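Local coordinates for protein argininosuccinate lyase (Chelativorans sp., PDB 6RXA) that acts as an EDDS lyase, a C–N lyase of the aspartase/fumarase superfamily, and is probably able to split argininosuccinate into fumarate and arginine, at residues 46-52 with 215-219; 65-70 with 490-494. The protein carries 2 engineered substitutions. One frame throughout, in Å; residues are numbered along the deposited sequence.

Interaction 1. Residues 46-52 with 215-219; sequences IHRAHVV and TSALL
Residues 46-52 form an unbroken stretch of helix 35-56, while 215-218 are the final turn of helix 212-218. Leu219 is the first residue to leave it (phi/psi -102°/10°), and its N makes weak 3.2 Å bonds to both Thr215 O and Ser216 O. The backbones come closest at Ala49 and Thr215, whose CA atoms are 5.7 Å apart. Ala49 points its methyl into the helix end: Ala49 CB lies 3.6 Å from Leu219 CG and 4.0 Å from Leu218 CB. Both leucines adopt mt rotamers. Leu218 CD1 reaches Ala49 O and Val52 CG1, each at 3.8 Å, with Val52 in the t rotamer; Leu219 CD1 meets Ile46 CG1 at 3.9 Å. Thr215 CG2 is 4.2 Å from Ala49 C and from His50 N. The CA-to-CB bond of His50 points away, and its NE2 is hydrogen-bonded to Ile108 O. Leu486 of helix 451-500 touches Ala49 and Val52. Thus the C-terminal end of helix 212-218 packs on the side of helix 35-56, burying about 290 Å², both sides summed. The small Ala49 methyl permits the close approach; without hydrogen bonds or salt bridges between the segments, the contact depends mainly on van der Waals packing of apolar side chains.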
# COMPACT_ATOMS: atom_id res chain seq x y z
N ILE A 46 -2.69 29.65 -17.61
CA ILE A 46 -1.52 29.28 -18.41
C ILE A 46 -1.67 29.76 -19.85
O ILE A 46 -0.71 30.26 -20.45
CB ILE A 46 -1.27 27.76 -18.30
CG1 ILE A 46 -0.82 27.42 -16.88
CG2 ILE A 46 -0.28 27.31 -19.37
CD1 ILE A 46 -0.86 25.93 -16.58
N HIS A 47 -2.86 29.61 -20.43
CA HIS A 47 -3.04 30.09 -21.80
C HIS A 47 -2.71 31.57 -21.89
O HIS A 47 -2.06 32.02 -22.84
CB HIS A 47 -4.48 29.88 -22.27
CG HIS A 47 -4.94 28.47 -22.24
ND1 HIS A 47 -4.09 27.40 -22.46
CD2 HIS A 47 -6.16 27.93 -22.00
CE1 HIS A 47 -4.76 26.28 -22.36
NE2 HIS A 47 -6.02 26.57 -22.07
N ARG A 48 -3.17 32.36 -20.92
CA ARG A 48 -2.91 33.79 -20.93
C ARG A 48 -1.42 34.07 -20.77
O ARG A 48 -0.86 34.90 -21.51
CB ARG A 48 -3.72 34.46 -19.82
CG ARG A 48 -5.22 34.47 -20.10
CD ARG A 48 -6.00 35.06 -18.95
NE ARG A 48 -7.41 35.25 -19.31
CZ ARG A 48 -8.31 34.27 -19.35
NH1 ARG A 48 -7.97 33.03 -19.06
NH2 ARG A 48 -9.56 34.53 -19.69
N ALA A 49 -0.77 33.41 -19.82
CA ALA A 49 0.66 33.66 -19.61
C ALA A 49 1.48 33.24 -20.82
O ALA A 49 2.42 33.95 -21.21
CB ALA A 49 1.15 32.92 -18.36
N HIS A 50 1.16 32.09 -21.41
CA HIS A 50 1.90 31.64 -22.59
C HIS A 50 1.74 32.64 -23.73
O HIS A 50 2.72 33.02 -24.38
CB HIS A 50 1.40 30.26 -22.99
CG HIS A 50 2.13 29.67 -24.15
ND1 HIS A 50 3.42 29.19 -24.04
CD2 HIS A 50 1.76 29.50 -25.44
CE1 HIS A 50 3.81 28.74 -25.22
NE2 HIS A 50 2.83 28.92 -26.09
N VAL A 51 0.51 33.10 -23.96
CA VAL A 51 0.24 34.05 -25.04
C VAL A 51 0.94 35.38 -24.80
O VAL A 51 1.51 35.97 -25.72
CB VAL A 51 -1.29 34.21 -25.21
CG1 VAL A 51 -1.61 35.44 -26.03
CG2 VAL A 51 -1.87 32.96 -25.86
N VAL A 52 0.91 35.89 -23.56
CA VAL A 52 1.64 37.12 -23.23
C VAL A 52 3.13 36.95 -23.52
O VAL A 52 3.76 37.81 -24.14
CB VAL A 52 1.37 37.53 -21.77
CG1 VAL A 52 2.31 38.64 -21.35
CG2 VAL A 52 -0.08 37.95 -21.61
N THR A 215 7.28 33.19 -18.66
CA THR A 215 6.05 32.45 -18.42
C THR A 215 5.98 32.02 -16.96
O THR A 215 4.93 32.12 -16.32
CB THR A 215 6.00 31.23 -19.34
OG1 THR A 215 6.51 31.59 -20.63
CG2 THR A 215 4.58 30.73 -19.48
N SER A 216 7.12 31.56 -16.44
CA SER A 216 7.22 31.13 -15.05
C SER A 216 6.87 32.27 -14.10
O SER A 216 6.06 32.10 -13.19
CB SER A 216 8.64 30.62 -14.80
OG SER A 216 8.83 30.21 -13.47
N ALA A 217 7.45 33.45 -14.32
CA ALA A 217 7.19 34.59 -13.45
C ALA A 217 5.73 35.02 -13.52
O ALA A 217 5.12 35.35 -12.49
CB ALA A 217 8.11 35.74 -13.86
N LEU A 218 5.15 35.04 -14.72
CA LEU A 218 3.76 35.45 -14.87
C LEU A 218 2.81 34.53 -14.12
O LEU A 218 1.71 34.96 -13.74
CB LEU A 218 3.41 35.47 -16.36
CG LEU A 218 3.96 36.67 -17.15
CD1 LEU A 218 3.81 36.40 -18.64
CD2 LEU A 218 3.22 37.94 -16.74
N LEU A 219 3.20 33.27 -13.91
CA LEU A 219 2.38 32.28 -13.24
C LEU A 219 2.79 32.06 -11.79
O LEU A 219 2.31 31.12 -11.16
CB LEU A 219 2.40 30.96 -14.01
CG LEU A 219 1.77 31.04 -15.40
CD1 LEU A 219 2.16 29.83 -16.22
CD2 LEU A 219 0.26 31.16 -15.32

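Interaction 2. Residues 65-70 with 490-494; sequences SATILS and VQQII
This is an apolar helix-helix crossing, partly buried, that joins helix 62-79, early in the sequence, to the last part of the long C-terminal helix 451-500. The segment axes approach to 8.8 Å with their directions 123° apart (signed crossing angle -123°). Small Ala66 sits at the tightest point, its CA 4.5 Å from Ile494 CA and its CB 4.0 Å from that same CA; Leu69 and Val490 pair more loosely, CA to CA 6.9 Å. Ile493 (mt) directs CG2 to Ser65 OG at 3.5 Å, Ala66 CB at 3.9 Å and Leu69 CD1 at 3.9 Å. Leu69 (mt) points toward the partner helix, with its CB 3.9 Å from Ile494 CD1 and 4.1 Å from Val490 CG1. Ser70 OG, weakly bonded to Ala66 O, packs 3.5 Å from Ile494 CG2, and Ser65 OG is hydrogen-bonded to Thr55 OG1. Close helix-helix packing at an alanine thus docks the end of the C-terminal helix on helix 62-79, within the mainly helical aspartase/fumarase-type fold.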
# COMPACT_ATOMS: atom_id res chain seq x y z
N SER A 65 -2.47 38.58 -30.36
CA SER A 65 -2.55 38.33 -28.93
C SER A 65 -3.87 38.84 -28.36
O SER A 65 -4.57 38.12 -27.64
CB SER A 65 -1.36 39.01 -28.25
OG SER A 65 -1.35 38.80 -26.86
N ALA A 66 -4.25 40.07 -28.72
CA ALA A 66 -5.50 40.62 -28.21
C ALA A 66 -6.69 39.78 -28.64
O ALA A 66 -7.61 39.56 -27.85
CB ALA A 66 -5.67 42.06 -28.70
N THR A 67 -6.71 39.34 -29.90
CA THR A 67 -7.81 38.52 -30.39
C THR A 67 -7.92 37.23 -29.59
O THR A 67 -9.01 36.84 -29.15
CB THR A 67 -7.62 38.23 -31.87
OG1 THR A 67 -7.55 39.46 -32.60
CG2 THR A 67 -8.78 37.39 -32.37
N ILE A 68 -6.78 36.56 -29.38
CA ILE A 68 -6.75 35.33 -28.60
C ILE A 68 -7.21 35.58 -27.17
O ILE A 68 -8.08 34.88 -26.64
CB ILE A 68 -5.34 34.71 -28.64
CG1 ILE A 68 -5.02 34.23 -30.06
CG2 ILE A 68 -5.24 33.55 -27.66
CD1 ILE A 68 -3.56 33.90 -30.30
N LEU A 69 -6.62 36.59 -26.51
CA LEU A 69 -6.90 36.82 -25.09
C LEU A 69 -8.37 37.16 -24.86
O LEU A 69 -8.97 36.69 -23.88
CB LEU A 69 -5.98 37.90 -24.52
CG LEU A 69 -4.50 37.56 -24.49
CD1 LEU A 69 -3.65 38.79 -24.22
CD2 LEU A 69 -4.23 36.51 -23.41
N SER A 70 -8.97 37.98 -25.73
CA SER A 70 -10.40 38.24 -25.59
C SER A 70 -11.21 36.97 -25.81
O SER A 70 -12.22 36.74 -25.12
CB SER A 70 -10.83 39.33 -26.57
OG SER A 70 -10.35 40.60 -26.16
N VAL A 490 -2.71 41.33 -19.65
CA VAL A 490 -3.77 40.94 -20.58
C VAL A 490 -4.62 42.14 -20.95
O VAL A 490 -4.94 42.36 -22.13
CB VAL A 490 -4.60 39.80 -19.96
CG1 VAL A 490 -5.84 39.53 -20.77
CG2 VAL A 490 -3.77 38.55 -19.85
N GLN A 491 -5.00 42.96 -19.96
CA GLN A 491 -5.84 44.11 -20.27
C GLN A 491 -5.07 45.14 -21.11
O GLN A 491 -5.64 45.73 -22.03
CB GLN A 491 -6.42 44.71 -19.00
CG GLN A 491 -7.56 43.88 -18.40
CD GLN A 491 -8.55 43.35 -19.45
OE1 GLN A 491 -8.77 42.13 -19.54
NE2 GLN A 491 -9.13 44.25 -20.24
N GLN A 492 -3.78 45.34 -20.82
CA GLN A 492 -2.96 46.25 -21.63
C GLN A 492 -3.02 45.86 -23.10
O GLN A 492 -3.24 46.71 -23.98
CB GLN A 492 -1.51 46.22 -21.14
CG GLN A 492 -1.27 47.03 -19.89
CD GLN A 492 0.01 46.66 -19.16
OE1 GLN A 492 0.80 45.81 -19.60
NE2 GLN A 492 0.20 47.28 -18.00
N ILE A 493 -2.84 44.57 -23.40
CA ILE A 493 -2.82 44.10 -24.78
C ILE A 493 -4.19 44.28 -25.42
O ILE A 493 -4.31 44.80 -26.53
CB ILE A 493 -2.36 42.64 -24.82
CG1 ILE A 493 -0.86 42.55 -24.51
CG2 ILE A 493 -2.64 42.03 -26.18
CD1 ILE A 493 -0.38 41.17 -24.08
N ILE A 494 -5.25 43.86 -24.73
CA ILE A 494 -6.59 43.93 -25.31
C ILE A 494 -6.97 45.38 -25.58
O ILE A 494 -7.51 45.73 -26.64
CB ILE A 494 -7.62 43.22 -24.41
CG1 ILE A 494 -7.38 41.72 -24.42
CG2 ILE A 494 -9.04 43.55 -24.89
CD1 ILE A 494 -8.22 40.95 -23.39

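Overall arrangement
Helix 35-56 connects the two contacts, whose centres lie 13 Å apart. The face of 46-52 bearing Val51 rests on 65-70: Val51 CG1 is 3.5 Å from Ser65 OG and 3.9 Å from Leu69 CD2, and Val51 CG2 is 3.9 Å from Ile68 CG2. Helix 451-500 also borders interaction 1, where Val490 touches Arg48 and Val52. Distant parts of the sequence thus join in one packed cluster. Interaction 1 is nearer the active site: the side chains of His50 and Ser111 are about 9 Å apart, those of Ile46 and Arg112 about 10 Å. Ser111 and Arg112 bind fumarate and succinate in other structures of this enzyme; neither ligand is bound to this chain here. Interaction 2 lies away from these sites.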